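Local coordinates for protein cryptochrome DASH, chloroplastic/mitochondrial (Arabidopsis thaliana, PDB 2IJG) that repairs cyclobutane pyrimidine dimers in single-stranded DNA, carrying FAD and a methenyltetrahydrofolate as cofactors, and may also act as a photoreceptor, at residues R351-K356 against A437-D442; F98-L103 against D229-E234; N278-P283 against G462-F467. All coordinates share one frame; numbering follows the deposited sequence.

Contact 1 of 3, residues R351-K356 against A437-D442; sequences RNVQGK and AGVGND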
# COMPACT_ATOMS: atom_id res chain seq x y z
N ARG A 351 7.74 18.95 11.86
CA ARG A 351 8.59 19.76 12.72
C ARG A 351 8.59 21.21 12.22
O ARG A 351 9.20 22.09 12.83
CB ARG A 351 10.02 19.21 12.71
CG ARG A 351 10.87 19.59 13.91
CD ARG A 351 12.21 18.89 13.87
NE ARG A 351 13.10 19.47 12.87
CZ ARG A 351 13.99 18.78 12.15
NH1 ARG A 351 14.11 17.47 12.32
NH2 ARG A 351 14.76 19.40 11.27
N ASN A 352 7.88 21.44 11.12
CA ASN A 352 7.78 22.76 10.49
C ASN A 352 9.14 23.44 10.35
O ASN A 352 9.33 24.59 10.74
CB ASN A 352 6.82 23.67 11.28
CG ASN A 352 6.52 24.96 10.54
OD1 ASN A 352 6.22 24.95 9.35
ND2 ASN A 352 6.59 26.08 11.25
N VAL A 353 10.09 22.71 9.77
CA VAL A 353 11.43 23.23 9.56
C VAL A 353 11.41 24.35 8.53
O VAL A 353 10.74 24.24 7.50
CB VAL A 353 12.38 22.11 9.08
CG1 VAL A 353 13.81 22.63 9.00
CG2 VAL A 353 12.29 20.92 10.01
N GLN A 354 12.13 25.43 8.81
CA GLN A 354 12.18 26.56 7.89
C GLN A 354 13.31 26.38 6.89
O GLN A 354 14.25 25.61 7.11
CB GLN A 354 12.38 27.86 8.67
CG GLN A 354 11.25 28.17 9.63
CD GLN A 354 9.91 28.33 8.93
OE1 GLN A 354 9.75 29.22 8.09
NE2 GLN A 354 8.96 27.46 9.26
N GLY A 355 13.22 27.10 5.77
CA GLY A 355 14.25 27.00 4.75
C GLY A 355 13.66 26.99 3.35
O GLY A 355 12.44 26.83 3.18
N LYS A 356 14.51 27.16 2.35
CA LYS A 356 14.04 27.17 0.97
C LYS A 356 14.59 25.97 0.20
O LYS A 356 15.72 25.52 0.44
CB LYS A 356 14.45 28.47 0.27
CG LYS A 356 13.69 28.76 -1.02
CD LYS A 356 12.22 29.11 -0.76
CE LYS A 356 11.28 27.94 -1.05
NZ LYS A 356 11.47 26.77 -0.16
N ALA A 437 13.72 13.17 4.61
CA ALA A 437 13.99 14.57 4.30
C ALA A 437 14.40 15.34 5.55
O ALA A 437 14.71 16.53 5.48
CB ALA A 437 12.78 15.22 3.66
N GLY A 438 14.38 14.66 6.69
CA GLY A 438 14.75 15.30 7.94
C GLY A 438 13.81 16.39 8.42
O GLY A 438 14.24 17.30 9.13
N VAL A 439 12.53 16.33 8.03
CA VAL A 439 11.57 17.34 8.47
C VAL A 439 10.60 16.81 9.52
O VAL A 439 9.63 17.49 9.87
CB VAL A 439 10.77 17.91 7.27
CG1 VAL A 439 11.70 18.71 6.37
CG2 VAL A 439 10.10 16.80 6.49
N GLY A 440 10.86 15.61 10.03
CA GLY A 440 10.00 15.02 11.05
C GLY A 440 10.55 15.16 12.45
O GLY A 440 11.58 15.81 12.66
N ASN A 441 9.89 14.54 13.43
CA ASN A 441 10.33 14.63 14.82
C ASN A 441 11.17 13.46 15.33
O ASN A 441 11.37 13.30 16.53
CB ASN A 441 9.13 14.83 15.73
CG ASN A 441 8.50 16.20 15.56
OD1 ASN A 441 7.28 16.32 15.38
ND2 ASN A 441 9.32 17.24 15.60
N ASP A 442 11.66 12.64 14.40
CA ASP A 442 12.51 11.50 14.73
C ASP A 442 13.68 11.56 13.74
O ASP A 442 13.50 11.32 12.55
CB ASP A 442 11.74 10.19 14.55
CG ASP A 442 12.55 8.98 14.98
OD1 ASP A 442 13.74 9.14 15.32
OD2 ASP A 442 12.00 7.85 14.97
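R351 lies along loop residues V439-N441 and meets them with both its backbone and its guanidinium. The backbone N gives a hydrogen bond of 3.1 Å to V439 O. From there the side chain starts off with CG on the far side from its own N (chi1 -157°), and a bend at chi3 (74°) swings the guanidinium over towards two backbone carbonyls. Both meet it obliquely: NH1 donates a weak bond of 3.0 Å to G440 O, and NH2 stands 3.0 Å from G438 O. The aliphatic part passes N441, whose amide ND2 comes to 3.3 Å from R351 CG; the guanidinium and amide planes are turned 52° apart. Further along, V353 CG2 rests on V439 CA at 4.0 Å, with V439 CG1 beside it. V439 CB points away from R351-K356, and the side chain also packs on W357 and W410. The strip that R351 grips follows helix 426-436, whose C-terminal end closes in a Schellman motif with G438 at positive phi. The oxygens nearest the guanidinium across this contact are the backbone carbonyls of G438 and G440, and within these segments its charge probably meets carbonyl dipoles through one weak bond; D442 CB points away.

Contact 2 of 3, residues F98-L103 against D229-E234; sequences FLMECL and DVPTLE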
# COMPACT_ATOMS: atom_id res chain seq x y z
N PHE A 98 -3.81 -2.27 -11.22
CA PHE A 98 -3.80 -3.12 -10.05
C PHE A 98 -5.17 -3.02 -9.37
O PHE A 98 -5.72 -4.03 -8.94
CB PHE A 98 -2.70 -2.67 -9.08
CG PHE A 98 -2.45 -3.64 -7.95
CD1 PHE A 98 -1.70 -4.79 -8.16
CD2 PHE A 98 -2.95 -3.38 -6.68
CE1 PHE A 98 -1.46 -5.68 -7.12
CE2 PHE A 98 -2.71 -4.27 -5.63
CZ PHE A 98 -1.96 -5.42 -5.85
N LEU A 99 -5.70 -1.80 -9.30
CA LEU A 99 -7.00 -1.56 -8.69
C LEU A 99 -8.12 -2.29 -9.42
O LEU A 99 -8.94 -2.96 -8.79
CB LEU A 99 -7.32 -0.05 -8.67
CG LEU A 99 -8.72 0.36 -8.20
CD1 LEU A 99 -8.93 -0.06 -6.75
CD2 LEU A 99 -8.88 1.86 -8.37
N MET A 100 -8.17 -2.16 -10.74
CA MET A 100 -9.20 -2.84 -11.51
C MET A 100 -9.16 -4.33 -11.19
O MET A 100 -10.20 -4.96 -10.98
CB MET A 100 -8.99 -2.61 -13.01
CG MET A 100 -9.09 -1.15 -13.44
SD MET A 100 -10.22 -0.18 -12.40
CE MET A 100 -11.70 -0.37 -13.24
N GLU A 101 -7.96 -4.90 -11.15
CA GLU A 101 -7.80 -6.32 -10.85
C GLU A 101 -8.30 -6.64 -9.45
O GLU A 101 -8.90 -7.70 -9.23
CB GLU A 101 -6.34 -6.73 -11.00
CG GLU A 101 -5.92 -6.94 -12.44
CD GLU A 101 -4.41 -7.02 -12.60
OE1 GLU A 101 -3.74 -7.50 -11.66
OE2 GLU A 101 -3.91 -6.61 -13.67
N CYS A 102 -8.06 -5.74 -8.50
CA CYS A 102 -8.52 -5.95 -7.14
C CYS A 102 -10.04 -6.00 -7.09
O CYS A 102 -10.61 -6.80 -6.34
CB CYS A 102 -8.04 -4.83 -6.22
SG CYS A 102 -6.30 -4.88 -5.82
N LEU A 103 -10.70 -5.15 -7.87
CA LEU A 103 -12.16 -5.12 -7.87
C LEU A 103 -12.74 -6.37 -8.51
O LEU A 103 -13.75 -6.90 -8.05
CB LEU A 103 -12.66 -3.86 -8.59
CG LEU A 103 -12.21 -2.54 -7.95
CD1 LEU A 103 -12.59 -1.36 -8.82
CD2 LEU A 103 -12.83 -2.41 -6.56
N ASP A 229 -20.15 -2.74 -13.72
CA ASP A 229 -19.00 -3.55 -14.10
C ASP A 229 -17.70 -2.78 -13.90
O ASP A 229 -17.71 -1.56 -13.74
CB ASP A 229 -19.15 -3.98 -15.56
CG ASP A 229 -18.24 -5.14 -15.93
OD1 ASP A 229 -17.75 -5.85 -15.02
OD2 ASP A 229 -18.04 -5.36 -17.15
N VAL A 230 -16.59 -3.50 -13.89
CA VAL A 230 -15.28 -2.88 -13.73
C VAL A 230 -14.87 -2.27 -15.08
O VAL A 230 -14.80 -2.98 -16.08
CB VAL A 230 -14.23 -3.95 -13.31
CG1 VAL A 230 -12.89 -3.29 -13.03
CG2 VAL A 230 -14.73 -4.69 -12.07
N PRO A 231 -14.61 -0.95 -15.12
CA PRO A 231 -14.22 -0.19 -16.32
C PRO A 231 -12.86 -0.58 -16.89
O PRO A 231 -12.02 -1.14 -16.18
CB PRO A 231 -14.21 1.26 -15.83
CG PRO A 231 -15.13 1.24 -14.65
CD PRO A 231 -14.76 -0.04 -13.97
N THR A 232 -12.63 -0.25 -18.16
CA THR A 232 -11.38 -0.56 -18.84
C THR A 232 -10.13 0.20 -18.38
O THR A 232 -9.06 -0.40 -18.24
CB THR A 232 -11.50 -0.36 -20.37
OG1 THR A 232 -12.25 0.83 -20.65
CG2 THR A 232 -12.17 -1.56 -21.01
N LEU A 233 -10.28 1.50 -18.16
CA LEU A 233 -9.20 2.39 -17.72
C LEU A 233 -9.20 3.58 -18.68
O LEU A 233 -9.10 4.73 -18.26
CB LEU A 233 -7.83 1.69 -17.76
CG LEU A 233 -6.84 1.95 -16.62
CD1 LEU A 233 -7.54 1.93 -15.26
CD2 LEU A 233 -5.76 0.88 -16.65
N GLU A 234 -9.32 3.30 -19.98
CA GLU A 234 -9.39 4.37 -20.96
C GLU A 234 -10.68 5.11 -20.63
O GLU A 234 -10.78 6.32 -20.77
CB GLU A 234 -9.47 3.80 -22.38
CG GLU A 234 -9.55 4.87 -23.47
CD GLU A 234 -10.94 5.47 -23.64
OE1 GLU A 234 -11.05 6.54 -24.28
OE2 GLU A 234 -11.93 4.87 -23.15
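M100 reaches out from its helix to the loop residues V230, P231 and L233, and it has the most surface buried in this contact. Its CG is swung beside the backbone N (chi1 -62°), and bends at chi2 and chi3 carry the sulfur and methyl outward from the helix, past V230 in the opposite sense. CG meets L233 CD1 at 3.9 Å and SD lies 4.1 Å from V230 CG1. The terminal methyl is modelled too close to V230 and P231 to be believed; its exact position is doubtful.

V230 straddles the helix surface with its two methyls. CG1 packs near the root of M100, 4.0 Å from its CB and 3.8 Å from its backbone O, while CG2 goes one turn on, to L103 CB at 4.1 Å. Helix 93-112 is the connection of a right-handed beta-alpha-beta crossover: it links strand 68-75 to its parallel neighbour 118-121 in the Rossmann-like alpha/beta domain of photolyases and cryptochromes. The other segment belongs to the long connection between helix 195-205 and strand 246-247, which here runs across the flank of that crossover helix.

L233 comes from farther along the loop, its CD1 crossing M100 at a slant. P231 also touches L75 of strand 68-75, and L103 sits on Y73 of the same strand. A turn further along the helix, R107 makes a salt bridge with D229.

Contact 3 of 3, residues N278-P283 against G462-F467; sequences NGMLGP and GEYVAF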
# COMPACT_ATOMS: atom_id res chain seq x y z
N ASN A 278 17.29 -6.04 2.89
CA ASN A 278 17.92 -4.86 2.29
C ASN A 278 18.32 -5.09 0.84
O ASN A 278 19.07 -4.29 0.27
CB ASN A 278 19.13 -4.43 3.11
CG ASN A 278 18.77 -3.49 4.23
OD1 ASN A 278 18.22 -2.41 4.00
ND2 ASN A 278 19.06 -3.90 5.46
N GLY A 279 17.82 -6.17 0.25
CA GLY A 279 18.13 -6.44 -1.14
C GLY A 279 17.38 -5.45 -2.00
O GLY A 279 16.56 -4.69 -1.50
N MET A 280 17.65 -5.46 -3.30
CA MET A 280 16.99 -4.54 -4.22
C MET A 280 16.52 -5.23 -5.49
O MET A 280 15.67 -4.70 -6.20
CB MET A 280 17.93 -3.40 -4.61
CG MET A 280 18.43 -2.56 -3.45
SD MET A 280 19.57 -1.27 -4.00
CE MET A 280 18.54 0.12 -3.97
N LEU A 281 17.06 -6.42 -5.75
CA LEU A 281 16.72 -7.16 -6.96
C LEU A 281 15.94 -8.44 -6.73
O LEU A 281 16.30 -9.27 -5.89
CB LEU A 281 18.02 -7.48 -7.73
CG LEU A 281 17.97 -8.08 -9.14
CD1 LEU A 281 19.39 -8.27 -9.65
CD2 LEU A 281 17.26 -9.42 -9.13
N GLY A 282 14.86 -8.61 -7.48
CA GLY A 282 14.06 -9.81 -7.38
C GLY A 282 12.95 -9.81 -6.35
O GLY A 282 12.92 -8.96 -5.45
N PRO A 283 12.00 -10.75 -6.45
CA PRO A 283 10.89 -10.85 -5.51
C PRO A 283 11.21 -11.58 -4.21
O PRO A 283 10.50 -11.43 -3.22
CB PRO A 283 9.83 -11.59 -6.33
CG PRO A 283 10.66 -12.52 -7.16
CD PRO A 283 11.78 -11.62 -7.62
N GLY A 462 27.04 -5.32 -8.52
CA GLY A 462 26.35 -4.41 -9.42
C GLY A 462 25.33 -5.11 -10.28
O GLY A 462 24.97 -4.61 -11.35
N GLU A 463 24.84 -6.27 -9.84
CA GLU A 463 23.86 -6.98 -10.65
C GLU A 463 22.51 -6.29 -10.64
O GLU A 463 21.72 -6.45 -11.57
CB GLU A 463 23.73 -8.44 -10.21
CG GLU A 463 23.00 -8.68 -8.91
CD GLU A 463 22.75 -10.16 -8.66
OE1 GLU A 463 22.04 -10.80 -9.47
OE2 GLU A 463 23.27 -10.69 -7.65
N TYR A 464 22.22 -5.52 -9.59
CA TYR A 464 20.95 -4.81 -9.54
C TYR A 464 20.95 -3.69 -10.57
O TYR A 464 20.04 -3.58 -11.39
CB TYR A 464 20.71 -4.19 -8.16
CG TYR A 464 19.49 -3.30 -8.14
CD1 TYR A 464 18.21 -3.83 -8.32
CD2 TYR A 464 19.62 -1.92 -8.03
CE1 TYR A 464 17.09 -3.01 -8.40
CE2 TYR A 464 18.50 -1.08 -8.11
CZ TYR A 464 17.25 -1.63 -8.29
OH TYR A 464 16.15 -0.80 -8.39
N VAL A 465 21.99 -2.86 -10.54
CA VAL A 465 22.09 -1.77 -11.48
C VAL A 465 22.16 -2.30 -12.91
O VAL A 465 21.60 -1.70 -13.84
CB VAL A 465 23.33 -0.90 -11.17
CG1 VAL A 465 23.54 0.09 -12.29
CG2 VAL A 465 23.12 -0.14 -9.86
N ALA A 466 22.83 -3.43 -13.10
CA ALA A 466 22.96 -4.03 -14.42
C ALA A 466 21.62 -4.55 -14.93
O ALA A 466 21.31 -4.45 -16.12
CB ALA A 466 23.98 -5.17 -14.39
N PHE A 467 20.82 -5.12 -14.03
CA PHE A 467 19.53 -5.64 -14.42
C PHE A 467 18.64 -4.55 -15.01
O PHE A 467 17.87 -4.80 -15.95
CB PHE A 467 18.82 -6.28 -13.21
CG PHE A 467 17.47 -6.83 -13.53
CD1 PHE A 467 17.33 -8.09 -14.11
CD2 PHE A 467 16.32 -6.08 -13.29
CE1 PHE A 467 16.07 -8.59 -14.45
CE2 PHE A 467 15.06 -6.57 -13.63
CZ PHE A 467 14.94 -7.83 -14.21
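M280 and Y464 make the aromatic part of this contact. M280 CB sits squarely over one face of the Y464 ring, a CH-pi contact of 3.8 Å to the centroid and 11° off the normal. Further out the same side chain brings SD to 4.5 Å from the centroid in an oblique Met-aromatic contact. The two side chains cross nearly at right angles, and M280 O comes to 3.1 Å from Y464 CE1.

L281 carries most of the remaining packing. Its CB meets the edge of that ring, 3.7 Å from Y464 CD1. With CG trans to the backbone N (chi1 -171°) and chi2 179°, the chain reaches CD1 onto the helix's first turn, 4.1 Å from F467 CB; this methyl also closely approaches a carbonyl oxygen, E463 O, at 3.5 Å. The E463 side chain crosses L281 at about a right angle.

As for polar bonds, Y464 OH is hydrogen-bonded to E383. An alanine in place of Y464 is likely to deprive M280 of its aromatic platform and E383 of this partner.

M280 also lies close to R393, a probable ATP-binding residue. CH-pi and Met-aromatic contacts join the loop that runs on to the probable FAD-binding residues S286-S290 to helix 463-468.

In the fold
Contact 2 closes first along the chain and joins crossover helix 93-112 to the connection between helix 195-205 and strand 246-247; contacts 1 and 3 both involve the helical FAD-binding part, and the segments of contact 1 fall in sequence between those of contact 3. None of the three touches another: the nearest atoms are about 13 Å apart for contacts 2 and 3, about 16 Å for 1 and 3, and about 26 Å for 1 and 2, which lie on opposite sides of the chain's centre. FAD is about 11 Å from the side chain of V439 and about 10 Å from that of M280, while the folate lies about 11 Å from the side chain of N352.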